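Local coordinates for protein demethylmenaquinone Methyltransferase (Thermus thermophilus, PDB 1J3L) that belongs to the Aldolase/RraA family and forms a compact alpha/beta chain in an assembly of three chains, at residues M1-T6 / F142-E147; G15-M20 / G149-P154; V35-V40 / V128-L133; G88-G93 / G107-A112. All coordinates share one frame; numbering follows the deposited sequence.

How the contacts relate
From the N terminus, residues 1-6 meet 142-147 in contact 1, closing a loop that spans most of the chain. Residues 15-20 then pair with 149-154 in contact 2, and because the segments of the two contacts alternate, these loops cross. Contact 3 (35-40 with 128-133) is nested inside both, and contact 4 (88-93 with 107-112) inside contact 3. All four reach the large mixed sheet. Contact 1 places the start of helix 5-11 on strand 142-146, contact 2 adds strand 16-18 beside strand 149-153, contact 3 lays strand 130-132 across strand 31-39, and contact 4 joins two parallel strands. Contacts 1 and 2 also touch the second subunit.

Contact 1 of 4, residues M1-T6 / F142-E147; sequences MEARTT and FLLADE
The R4 guanidinium meets two carboxylates in different ways: D146 OD2 lies at its edge, near its plane, while E147 OE2 approaches obliquely. The D146 carboxylate stands almost perpendicular to the guanidinium, 81° between the planes, and that of E147 is turned by 51°. The R4 side chain sets out away from the strand, and bends at chi2 and chi3 swing it back, carrying CD to 3.3 Å from D146 OD2 and NH2 to 2.6 Å from E147 OE2. The latter is a salt bridge whose hydrogen bond is weak, for the N-H points well off the oxygen; from R4 NE to D146 OD2 the ion pair is long, 3.8 Å. The charges form a network at the point where helix 5-11, with R4 in its N-cap position, begins beside the end of strand 142-146 in the mixed sheet. D146 OD2 accepts the T5 backbone N at 2.9 Å through its syn lone pair, so a carboxylate faces the helix start, where the helix dipole would probably favour its negative charge. D146 OD1 takes the amide of D148, and E147 OE2 also bridges to R30, whose guanidinium lies close to that of R4. T5 CG2 packs 3.3 Å from D146 OD1. Two residues earlier in the strand, L144 CD2 touches A3 CB at 4.1 Å. P115 of the second subunit packs on T5, and T98 of that subunit on E147.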
loop_
_atom_site.group_PDB
_atom_site.type_symbol
_atom_site.label_atom_id
_atom_site.label_comp_id
_atom_site.label_asym_id
_atom_site.label_seq_id
_atom_site.Cartn_x
_atom_site.Cartn_y
_atom_site.Cartn_z
ATOM N N MET A 1 -18.162 17.438 -5.452
ATOM C CA MET A 1 -17.841 16.313 -6.372
ATOM C C MET A 1 -18.173 16.662 -7.815
ATOM O O MET A 1 -18.972 17.564 -8.087
ATOM C CB MET A 1 -18.604 15.053 -5.952
ATOM C CG MET A 1 -18.090 14.411 -4.666
ATOM S SD MET A 1 -18.110 15.518 -3.231
ATOM C CE MET A 1 -16.427 16.171 -3.258
ATOM N N GLU A 2 -17.550 15.945 -8.744
ATOM C CA GLU A 2 -17.785 16.188 -10.162
ATOM C C GLU A 2 -17.525 14.921 -10.969
ATOM O O GLU A 2 -17.775 13.821 -10.488
ATOM C CB GLU A 2 -16.865 17.295 -10.664
ATOM C CG GLU A 2 -15.393 16.956 -10.583
ATOM C CD GLU A 2 -14.546 17.896 -11.406
ATOM O OE1 GLU A 2 -14.451 19.085 -11.041
ATOM O OE2 GLU A 2 -13.982 17.444 -12.424
ATOM N N ALA A 3 -17.040 15.069 -12.200
ATOM C CA ALA A 3 -16.727 13.913 -13.038
ATOM C C ALA A 3 -16.130 12.809 -12.191
ATOM O O ALA A 3 -15.569 13.059 -11.122
ATOM C CB ALA A 3 -15.731 14.325 -14.135
ATOM N N ARG A 4 -16.223 11.595 -12.688
ATOM C CA ARG A 4 -15.677 10.502 -11.959
ATOM C C ARG A 4 -15.175 9.467 -12.910
ATOM O O ARG A 4 -15.617 9.338 -14.071
ATOM C CB ARG A 4 -16.683 9.804 -11.081
ATOM C CG ARG A 4 -16.783 10.350 -9.692
ATOM C CD ARG A 4 -15.455 10.446 -8.943
ATOM N NE ARG A 4 -15.415 9.670 -7.698
ATOM C CZ ARG A 4 -16.412 9.572 -6.819
ATOM N NH1 ARG A 4 -17.564 10.197 -7.025
ATOM N NH2 ARG A 4 -16.260 8.833 -5.728
ATOM N N THR A 5 -14.283 8.668 -12.365
ATOM C CA THR A 5 -13.649 7.635 -13.104
ATOM C C THR A 5 -14.697 6.541 -13.273
ATOM O O THR A 5 -14.836 6.025 -14.370
ATOM C CB THR A 5 -12.380 7.214 -12.306
ATOM O OG1 THR A 5 -11.366 6.717 -13.188
ATOM C CG2 THR A 5 -12.753 6.208 -11.243
ATOM N N THR A 6 -15.405 6.200 -12.192
ATOM C CA THR A 6 -16.404 5.150 -12.210
ATOM C C THR A 6 -17.548 5.443 -13.189
ATOM O O THR A 6 -17.752 4.704 -14.148
ATOM C CB THR A 6 -16.938 4.894 -10.773
ATOM O OG1 THR A 6 -17.400 6.121 -10.198
ATOM C CG2 THR A 6 -15.834 4.331 -9.901
ATOM N N PHE A 142 -7.516 11.196 -23.107
ATOM C CA PHE A 142 -7.925 12.005 -21.964
ATOM C C PHE A 142 -7.792 11.155 -20.705
ATOM O O PHE A 142 -8.250 10.013 -20.666
ATOM C CB PHE A 142 -9.380 12.465 -22.118
ATOM C CG PHE A 142 -9.819 13.466 -21.080
ATOM C CD1 PHE A 142 -9.276 14.745 -21.047
ATOM C CD2 PHE A 142 -10.781 13.128 -20.135
ATOM C CE1 PHE A 142 -9.687 15.675 -20.085
ATOM C CE2 PHE A 142 -11.198 14.044 -19.173
ATOM C CZ PHE A 142 -10.648 15.322 -19.147
ATOM N N LEU A 143 -7.147 11.704 -19.681
ATOM C CA LEU A 143 -6.977 10.970 -18.442
ATOM C C LEU A 143 -7.782 11.572 -17.307
ATOM O O LEU A 143 -7.905 12.790 -17.174
ATOM C CB LEU A 143 -5.497 10.891 -18.056
ATOM C CG LEU A 143 -5.166 10.128 -16.766
ATOM C CD1 LEU A 143 -3.722 9.639 -16.799
ATOM C CD2 LEU A 143 -5.400 11.028 -15.563
ATOM N N LEU A 144 -8.341 10.689 -16.495
ATOM C CA LEU A 144 -9.137 11.074 -15.351
ATOM C C LEU A 144 -8.532 10.351 -14.166
ATOM O O LEU A 144 -8.190 9.175 -14.257
ATOM C CB LEU A 144 -10.592 10.649 -15.555
ATOM C CG LEU A 144 -11.537 11.721 -16.104
ATOM C CD1 LEU A 144 -12.644 11.093 -16.927
ATOM C CD2 LEU A 144 -12.103 12.517 -14.944
ATOM N N ALA A 145 -8.390 11.056 -13.053
ATOM C CA ALA A 145 -7.809 10.443 -11.873
ATOM C C ALA A 145 -8.502 10.862 -10.595
ATOM O O ALA A 145 -8.756 12.050 -10.365
ATOM C CB ALA A 145 -6.322 10.779 -11.794
ATOM N N ASP A 146 -8.811 9.866 -9.768
ATOM C CA ASP A 146 -9.443 10.096 -8.477
ATOM C C ASP A 146 -9.197 8.897 -7.557
ATOM O O ASP A 146 -8.439 7.995 -7.907
ATOM C CB ASP A 146 -10.951 10.363 -8.641
ATOM C CG ASP A 146 -11.694 9.196 -9.261
ATOM O OD1 ASP A 146 -11.429 8.042 -8.865
ATOM O OD2 ASP A 146 -12.558 9.434 -10.133
ATOM N N GLU A 147 -9.839 8.896 -6.390
ATOM C CA GLU A 147 -9.687 7.823 -5.410
ATOM C C GLU A 147 -10.004 6.410 -5.900
ATOM O O GLU A 147 -9.576 5.438 -5.284
ATOM C CB GLU A 147 -10.545 8.106 -4.176
ATOM C CG GLU A 147 -12.044 8.047 -4.422
ATOM C CD GLU A 147 -12.640 9.382 -4.855
ATOM O OE1 GLU A 147 -11.883 10.365 -5.020
ATOM O OE2 GLU A 147 -13.877 9.446 -5.026
#

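Contact 2 of 4, residues G15-M20 / G149-P154; sequences GEALPM and GLLLLP
Four backbone hydrogen bonds join strand 16-18 to strand 149-153 in an antiparallel ladder. E16 N gives to L152 O (2.9 Å), and E16 O accepts L152 N at 2.8 Å, nearly along its C=O axis. Two residues further on, L18 N reaches L150 O and L18 O receives L150 N at 3.0 Å, both in the carbonyl planes. E16-L152 and L18-L150 are the hydrogen-bonded pairs, with the non-hydrogen-bonded pair A17-L151 between them. L150 O also meets A17 CA at 3.2 Å in a CA-H...O contact. L151 and L153 turn their backbone groups to L144 and F142, so strand 149-153 is bonded along both edges, while G15 O accepts K116 NZ of the second subunit. On the L18-L150-L152 face, which E16 shares, L18 CD1 lies 4.2 Å from L150 CD1. Past the strand's end, the chain of selenomethionine M20, bent at chi2 and chi3, lays CE tightly on G149 CA at 3.5 Å and 3.9 Å from L150 CD2. L109 packs on L150 and M20. The four bonds satisfy the inward backbone groups of E16, L18, L150 and L152; register must depend largely on side chains and the surrounding fold.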
loop_
_atom_site.group_PDB
_atom_site.type_symbol
_atom_site.label_atom_id
_atom_site.label_comp_id
_atom_site.label_asym_id
_atom_site.label_seq_id
_atom_site.Cartn_x
_atom_site.Cartn_y
_atom_site.Cartn_z
ATOM N N GLY A 15 -13.062 2.603 -22.756
ATOM C CA GLY A 15 -11.979 3.236 -22.037
ATOM C C GLY A 15 -11.121 2.209 -21.319
ATOM O O GLY A 15 -11.574 1.103 -21.026
ATOM N N GLU A 16 -9.872 2.571 -21.060
ATOM C CA GLU A 16 -8.939 1.705 -20.358
ATOM C C GLU A 16 -8.883 2.229 -18.933
ATOM O O GLU A 16 -9.035 3.425 -18.709
ATOM C CB GLU A 16 -7.557 1.789 -20.997
ATOM C CG GLU A 16 -7.411 0.999 -22.280
ATOM C CD GLU A 16 -7.232 -0.475 -22.019
ATOM O OE1 GLU A 16 -8.142 -1.072 -21.408
ATOM O OE2 GLU A 16 -6.182 -1.032 -22.419
ATOM N N ALA A 17 -8.675 1.339 -17.972
ATOM C CA ALA A 17 -8.628 1.749 -16.575
ATOM C C ALA A 17 -7.495 1.083 -15.792
ATOM O O ALA A 17 -7.105 -0.057 -16.064
ATOM C CB ALA A 17 -9.974 1.451 -15.903
ATOM N N LEU A 18 -6.962 1.823 -14.829
ATOM C CA LEU A 18 -5.903 1.325 -13.971
ATOM C C LEU A 18 -6.383 1.426 -12.527
ATOM O O LEU A 18 -7.042 2.399 -12.147
ATOM C CB LEU A 18 -4.624 2.144 -14.162
ATOM C CG LEU A 18 -3.829 1.822 -15.429
ATOM C CD1 LEU A 18 -2.664 2.774 -15.585
ATOM C CD2 LEU A 18 -3.337 0.395 -15.346
ATOM N N PRO A 19 -6.093 0.400 -11.712
ATOM C CA PRO A 19 -6.516 0.433 -10.309
ATOM C C PRO A 19 -5.719 1.501 -9.560
ATOM O O PRO A 19 -4.647 1.914 -10.006
ATOM C CB PRO A 19 -6.210 -0.986 -9.822
ATOM C CG PRO A 19 -5.031 -1.382 -10.679
ATOM C CD PRO A 19 -5.413 -0.867 -12.036
HETATM N N MSE A 20 -6.255 1.955 -8.436
HETATM C CA MSE A 20 -5.579 2.968 -7.639
HETATM C C MSE A 20 -4.478 2.321 -6.805
HETATM O O MSE A 20 -4.614 2.166 -5.597
HETATM C CB MSE A 20 -6.587 3.695 -6.733
HETATM C CG MSE A 20 -5.984 4.851 -5.932
HETATM SE SE MSE A 20 -4.579 5.769 -6.895
HETATM C CE MSE A 20 -5.623 6.492 -8.334
ATOM N N GLY A 149 -9.172 5.341 -8.937
ATOM C CA GLY A 149 -8.239 4.956 -9.978
ATOM C C GLY A 149 -8.091 5.914 -11.147
ATOM O O GLY A 149 -8.412 7.097 -11.048
ATOM N N LEU A 150 -7.601 5.386 -12.264
ATOM C CA LEU A 150 -7.364 6.183 -13.464
ATOM C C LEU A 150 -8.151 5.683 -14.663
ATOM O O LEU A 150 -8.128 4.493 -14.977
ATOM C CB LEU A 150 -5.881 6.146 -13.832
ATOM C CG LEU A 150 -4.838 6.305 -12.725
ATOM C CD1 LEU A 150 -3.444 6.177 -13.321
ATOM C CD2 LEU A 150 -5.002 7.640 -12.061
ATOM N N LEU A 151 -8.839 6.600 -15.337
ATOM C CA LEU A 151 -9.605 6.252 -16.524
ATOM C C LEU A 151 -8.984 6.942 -17.740
ATOM O O LEU A 151 -8.756 8.153 -17.733
ATOM C CB LEU A 151 -11.065 6.688 -16.378
ATOM C CG LEU A 151 -11.998 6.259 -17.522
ATOM C CD1 LEU A 151 -12.126 4.743 -17.545
ATOM C CD2 LEU A 151 -13.365 6.892 -17.348
ATOM N N LEU A 152 -8.704 6.160 -18.776
ATOM C CA LEU A 152 -8.115 6.672 -20.007
ATOM C C LEU A 152 -9.123 6.562 -21.149
ATOM O O LEU A 152 -9.506 5.458 -21.530
ATOM C CB LEU A 152 -6.867 5.867 -20.370
ATOM C CG LEU A 152 -5.649 5.924 -19.450
ATOM C CD1 LEU A 152 -4.606 4.950 -19.974
ATOM C CD2 LEU A 152 -5.086 7.341 -19.408
ATOM N N LEU A 153 -9.536 7.704 -21.693
ATOM C CA LEU A 153 -10.501 7.749 -22.790
ATOM C C LEU A 153 -9.805 8.197 -24.072
ATOM O O LEU A 153 -8.930 9.063 -24.035
ATOM C CB LEU A 153 -11.633 8.719 -22.439
ATOM C CG LEU A 153 -12.396 8.382 -21.153
ATOM C CD1 LEU A 153 -13.312 9.516 -20.748
ATOM C CD2 LEU A 153 -13.180 7.114 -21.372
ATOM N N PRO A 154 -10.184 7.614 -25.226
ATOM C CA PRO A 154 -9.577 7.967 -26.520
ATOM C C PRO A 154 -9.600 9.475 -26.768
ATOM O O PRO A 154 -8.810 10.003 -27.547
ATOM C CB PRO A 154 -10.430 7.195 -27.521
ATOM C CG PRO A 154 -10.864 5.988 -26.729
ATOM C CD PRO A 154 -11.242 6.606 -25.408
#

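Contact 3 of 4, residues V35-V40 / V128-L133; sequences VRTLRV and VPLKVL
R39 leaves strand 31-39 with CB 4.0 Å from L130 CD2. Its chain runs straight through chi1 and chi2, CG anti to the backbone N, then bends at chi3, which folds the guanidinium back over the same leucine: L130 CD2 lies over one face of it, 4.1 Å from R39 NE. At the tip the two nitrogens part. NH2 donates to P129 O at 2.6 Å, with the oxygen close to the guanidinium plane and the nitrogen on a carbonyl lone pair, although the N-H is bent to 133°. NH1 comes to 3.2 Å from V128 CG2 and is salt-bridged to E125. The strands here are not sheet neighbours. They cross at 81° with their axes 8.8 Å apart; strand 130-132 pairs instead with 135-137 in a small antiparallel sheet packed on strand 31-39 of the large mixed one. Two residues back, T37 holds OG1 in the crowded position between its backbone N and carbonyl carbon, and from there donates to V128 O at 2.8 Å, standing 26° above that carbonyl plane. Its CB rests 3.7 Å from L130 CD1, the two side chains lying alongside and pointing opposite ways, so L130 fits one methyl against T37 and the other against R39. V137 packs on both T37 and L130, and T37 is also tied by backbone hydrogen bonding to D127.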
loop_
_atom_site.group_PDB
_atom_site.type_symbol
_atom_site.label_atom_id
_atom_site.label_comp_id
_atom_site.label_asym_id
_atom_site.label_seq_id
_atom_site.Cartn_x
_atom_site.Cartn_y
_atom_site.Cartn_z
ATOM N N VAL A 35 -3.579 13.684 -22.091
ATOM C CA VAL A 35 -2.366 12.937 -21.790
ATOM C C VAL A 35 -1.157 13.269 -22.656
ATOM O O VAL A 35 -1.254 13.456 -23.869
ATOM C CB VAL A 35 -2.615 11.397 -21.892
ATOM C CG1 VAL A 35 -1.319 10.640 -21.718
ATOM C CG2 VAL A 35 -3.619 10.953 -20.842
ATOM N N ARG A 36 -0.012 13.325 -21.991
ATOM C CA ARG A 36 1.279 13.583 -22.606
ATOM C C ARG A 36 2.121 12.455 -22.003
ATOM O O ARG A 36 2.118 12.267 -20.790
ATOM C CB ARG A 36 1.811 14.937 -22.144
ATOM C CG ARG A 36 2.879 15.509 -23.031
ATOM C CD ARG A 36 2.287 16.279 -24.198
ATOM N NE ARG A 36 3.329 16.627 -25.158
ATOM C CZ ARG A 36 4.384 17.387 -24.884
ATOM N NH1 ARG A 36 4.547 17.895 -23.670
ATOM N NH2 ARG A 36 5.284 17.630 -25.825
ATOM N N THR A 37 2.833 11.701 -22.827
ATOM C CA THR A 37 3.617 10.588 -22.306
ATOM C C THR A 37 5.117 10.791 -22.352
ATOM O O THR A 37 5.632 11.689 -23.026
ATOM C CB THR A 37 3.315 9.282 -23.058
ATOM O OG1 THR A 37 3.793 9.384 -24.410
ATOM C CG2 THR A 37 1.816 9.017 -23.069
ATOM N N LEU A 38 5.811 9.917 -21.635
ATOM C CA LEU A 38 7.256 9.960 -21.555
ATOM C C LEU A 38 7.757 8.631 -21.004
ATOM O O LEU A 38 7.185 8.077 -20.060
ATOM C CB LEU A 38 7.665 11.111 -20.643
ATOM C CG LEU A 38 9.132 11.439 -20.431
ATOM C CD1 LEU A 38 9.807 11.683 -21.768
ATOM C CD2 LEU A 38 9.227 12.672 -19.541
ATOM N N ARG A 39 8.810 8.111 -21.615
ATOM C CA ARG A 39 9.395 6.859 -21.169
ATOM C C ARG A 39 10.849 7.122 -20.836
ATOM O O ARG A 39 11.598 7.651 -21.655
ATOM C CB ARG A 39 9.301 5.789 -22.255
ATOM C CG ARG A 39 9.972 4.483 -21.861
ATOM C CD ARG A 39 9.842 3.424 -22.940
ATOM N NE ARG A 39 8.449 3.054 -23.174
ATOM C CZ ARG A 39 7.809 3.235 -24.325
ATOM N NH1 ARG A 39 8.440 3.783 -25.359
ATOM N NH2 ARG A 39 6.537 2.872 -24.443
ATOM N N VAL A 40 11.236 6.775 -19.616
ATOM C CA VAL A 40 12.604 6.958 -19.169
ATOM C C VAL A 40 12.902 5.887 -18.143
ATOM O O VAL A 40 12.027 5.107 -17.752
ATOM C CB VAL A 40 12.835 8.331 -18.493
ATOM C CG1 VAL A 40 12.568 9.441 -19.470
ATOM C CG2 VAL A 40 11.941 8.471 -17.248
ATOM N N VAL A 128 5.249 8.785 -26.803
ATOM C CA VAL A 128 5.185 7.470 -27.441
ATOM C C VAL A 128 4.153 6.615 -26.718
ATOM O O VAL A 128 3.851 6.855 -25.548
ATOM C CB VAL A 128 6.521 6.712 -27.360
ATOM C CG1 VAL A 128 7.586 7.428 -28.166
ATOM C CG2 VAL A 128 6.935 6.568 -25.914
ATOM N N PRO A 129 3.586 5.612 -27.410
ATOM C CA PRO A 129 2.593 4.755 -26.761
ATOM C C PRO A 129 3.260 4.047 -25.585
ATOM O O PRO A 129 4.376 3.547 -25.714
ATOM C CB PRO A 129 2.204 3.777 -27.872
ATOM C CG PRO A 129 2.378 4.591 -29.112
ATOM C CD PRO A 129 3.682 5.306 -28.849
ATOM N N LEU A 130 2.588 4.009 -24.442
ATOM C CA LEU A 130 3.142 3.350 -23.264
ATOM C C LEU A 130 2.290 2.152 -22.893
ATOM O O LEU A 130 1.106 2.094 -23.222
ATOM C CB LEU A 130 3.151 4.297 -22.060
ATOM C CG LEU A 130 3.784 5.680 -22.125
ATOM C CD1 LEU A 130 3.468 6.392 -20.821
ATOM C CD2 LEU A 130 5.281 5.589 -22.342
ATOM N N LYS A 131 2.896 1.207 -22.186
ATOM C CA LYS A 131 2.184 0.026 -21.722
ATOM C C LYS A 131 2.447 -0.028 -20.219
ATOM O O LYS A 131 3.539 -0.385 -19.784
ATOM C CB LYS A 131 2.723 -1.240 -22.405
ATOM C CG LYS A 131 1.853 -2.478 -22.198
ATOM C CD LYS A 131 2.645 -3.765 -22.390
ATOM C CE LYS A 131 3.755 -3.876 -21.344
ATOM N NZ LYS A 131 4.476 -5.182 -21.381
ATOM N N VAL A 132 1.445 0.335 -19.426
ATOM C CA VAL A 132 1.594 0.353 -17.974
ATOM C C VAL A 132 0.618 -0.584 -17.270
ATOM O O VAL A 132 -0.600 -0.456 -17.423
ATOM C CB VAL A 132 1.411 1.791 -17.419
ATOM C CG1 VAL A 132 1.491 1.783 -15.899
ATOM C CG2 VAL A 132 2.487 2.708 -17.995
ATOM N N LEU A 133 1.164 -1.513 -16.487
ATOM C CA LEU A 133 0.354 -2.493 -15.771
ATOM C C LEU A 133 -0.701 -3.054 -16.710
ATOM O O LEU A 133 -1.897 -3.007 -16.426
ATOM C CB LEU A 133 -0.319 -1.870 -14.541
ATOM C CG LEU A 133 0.575 -1.476 -13.356
ATOM C CD1 LEU A 133 -0.287 -0.907 -12.240
ATOM C CD2 LEU A 133 1.352 -2.688 -12.852
#

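Contact 4 of 4, residues G88-G93 / G107-A112; sequences GVVVHG and GLLALA
Strands 88-92 and 107-110 run parallel, 1° apart in direction and 4.6 Å between axes, with V89 beside L108 and V90 beside L109. V89 N gives to G107 O, V89 O accepts L109 N at 3.1 Å nearly along its C=O axis, and V91 N gives to L109 O at 2.7 Å from well above the carbonyl plane. An inverse gamma turn centred on H92 then shifts the partner: L111 N is taken by G93 O at 2.9 Å. V91 O takes the weak G93 N bond of that turn and, in a straight CA-H...O contact, the CA of A110 at 3.3 Å. On the V89-L108 face, L108 CD2 wedges 3.5 Å from V89 CG2, tighter than usual van der Waals contact, the two side chains lying side by side. On the other face V90 CG2 lies 4.2 Å from L109 CD1, and F31 packs on both residues. At the end of the pair, L111 CD1 meets the H92 ring obliquely, 3.7 Å from CD2. Strand 88-92 also bonds to strand 58-63. Neighbouring parallel strands joined through the short helix 98-101 are consistent with a beta-alpha-beta connection in the mixed sheet near the middle of the chain.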
loop_
_atom_site.group_PDB
_atom_site.type_symbol
_atom_site.label_atom_id
_atom_site.label_comp_id
_atom_site.label_asym_id
_atom_site.label_seq_id
_atom_site.Cartn_x
_atom_site.Cartn_y
_atom_site.Cartn_z
ATOM N N GLY A 88 -1.695 17.660 -13.805
ATOM C CA GLY A 88 -1.167 16.584 -12.990
ATOM C C GLY A 88 -0.070 15.770 -13.652
ATOM O O GLY A 88 0.175 15.872 -14.853
ATOM N N VAL A 89 0.584 14.948 -12.842
ATOM C CA VAL A 89 1.662 14.078 -13.290
ATOM C C VAL A 89 1.424 12.690 -12.702
ATOM O O VAL A 89 1.118 12.550 -11.511
ATOM C CB VAL A 89 3.040 14.571 -12.781
ATOM C CG1 VAL A 89 4.168 13.823 -13.506
ATOM C CG2 VAL A 89 3.153 16.078 -12.964
ATOM N N VAL A 90 1.529 11.667 -13.540
ATOM C CA VAL A 90 1.371 10.294 -13.073
ATOM C C VAL A 90 2.698 9.597 -13.308
ATOM O O VAL A 90 3.173 9.520 -14.436
ATOM C CB VAL A 90 0.283 9.544 -13.829
ATOM C CG1 VAL A 90 0.353 8.074 -13.491
ATOM C CG2 VAL A 90 -1.078 10.101 -13.454
ATOM N N VAL A 91 3.303 9.095 -12.242
ATOM C CA VAL A 91 4.592 8.442 -12.371
ATOM C C VAL A 91 4.569 6.944 -12.112
ATOM O O VAL A 91 4.274 6.499 -10.999
ATOM C CB VAL A 91 5.639 9.086 -11.416
ATOM C CG1 VAL A 91 7.000 8.432 -11.596
ATOM C CG2 VAL A 91 5.735 10.576 -11.677
ATOM N N HIS A 92 4.858 6.166 -13.151
ATOM C CA HIS A 92 4.945 4.726 -12.981
ATOM C C HIS A 92 6.393 4.595 -12.551
ATOM O O HIS A 92 7.270 4.290 -13.362
ATOM C CB HIS A 92 4.738 3.971 -14.292
ATOM C CG HIS A 92 4.743 2.486 -14.118
ATOM N ND1 HIS A 92 5.407 1.631 -14.979
ATOM C CD2 HIS A 92 4.153 1.694 -13.192
ATOM C CE1 HIS A 92 5.221 0.386 -14.589
ATOM N NE2 HIS A 92 4.461 0.394 -13.505
ATOM N N GLY A 93 6.628 4.866 -11.271
ATOM C CA GLY A 93 7.964 4.844 -10.710
ATOM C C GLY A 93 7.952 5.650 -9.425
ATOM O O GLY A 93 6.893 5.774 -8.789
ATOM N N GLY A 107 -2.148 17.347 -9.283
ATOM C CA GLY A 107 -2.246 15.936 -8.984
ATOM C C GLY A 107 -0.879 15.315 -9.156
ATOM O O GLY A 107 -0.160 15.665 -10.094
ATOM N N LEU A 108 -0.501 14.426 -8.244
ATOM C CA LEU A 108 0.791 13.746 -8.321
ATOM C C LEU A 108 0.738 12.308 -7.784
ATOM O O LEU A 108 0.721 12.082 -6.571
ATOM C CB LEU A 108 1.862 14.540 -7.565
ATOM C CG LEU A 108 2.209 15.922 -8.122
ATOM C CD1 LEU A 108 3.246 16.582 -7.226
ATOM C CD2 LEU A 108 2.735 15.788 -9.547
ATOM N N LEU A 109 0.719 11.346 -8.701
ATOM C CA LEU A 109 0.676 9.936 -8.334
ATOM C C LEU A 109 2.007 9.269 -8.636
ATOM O O LEU A 109 2.686 9.602 -9.613
ATOM C CB LEU A 109 -0.423 9.201 -9.107
ATOM C CG LEU A 109 -1.823 9.807 -9.083
ATOM C CD1 LEU A 109 -2.817 8.902 -9.849
ATOM C CD2 LEU A 109 -2.246 9.989 -7.637
ATOM N N ALA A 110 2.385 8.328 -7.784
ATOM C CA ALA A 110 3.620 7.594 -7.968
ATOM C C ALA A 110 3.471 6.295 -7.198
ATOM O O ALA A 110 2.564 6.160 -6.380
ATOM C CB ALA A 110 4.793 8.398 -7.438
ATOM N N LEU A 111 4.348 5.337 -7.470
ATOM C CA LEU A 111 4.296 4.054 -6.786
ATOM C C LEU A 111 4.905 4.190 -5.400
ATOM O O LEU A 111 4.525 3.485 -4.470
ATOM C CB LEU A 111 5.048 2.990 -7.599
ATOM C CG LEU A 111 4.437 2.659 -8.967
ATOM C CD1 LEU A 111 5.345 1.710 -9.731
ATOM C CD2 LEU A 111 3.044 2.058 -8.778
ATOM N N ALA A 112 5.844 5.122 -5.267
ATOM C CA ALA A 112 6.505 5.333 -3.993
ATOM C C ALA A 112 7.475 6.491 -4.023
ATOM O O ALA A 112 7.830 7.006 -5.086
ATOM C CB ALA A 112 7.252 4.064 -3.585
#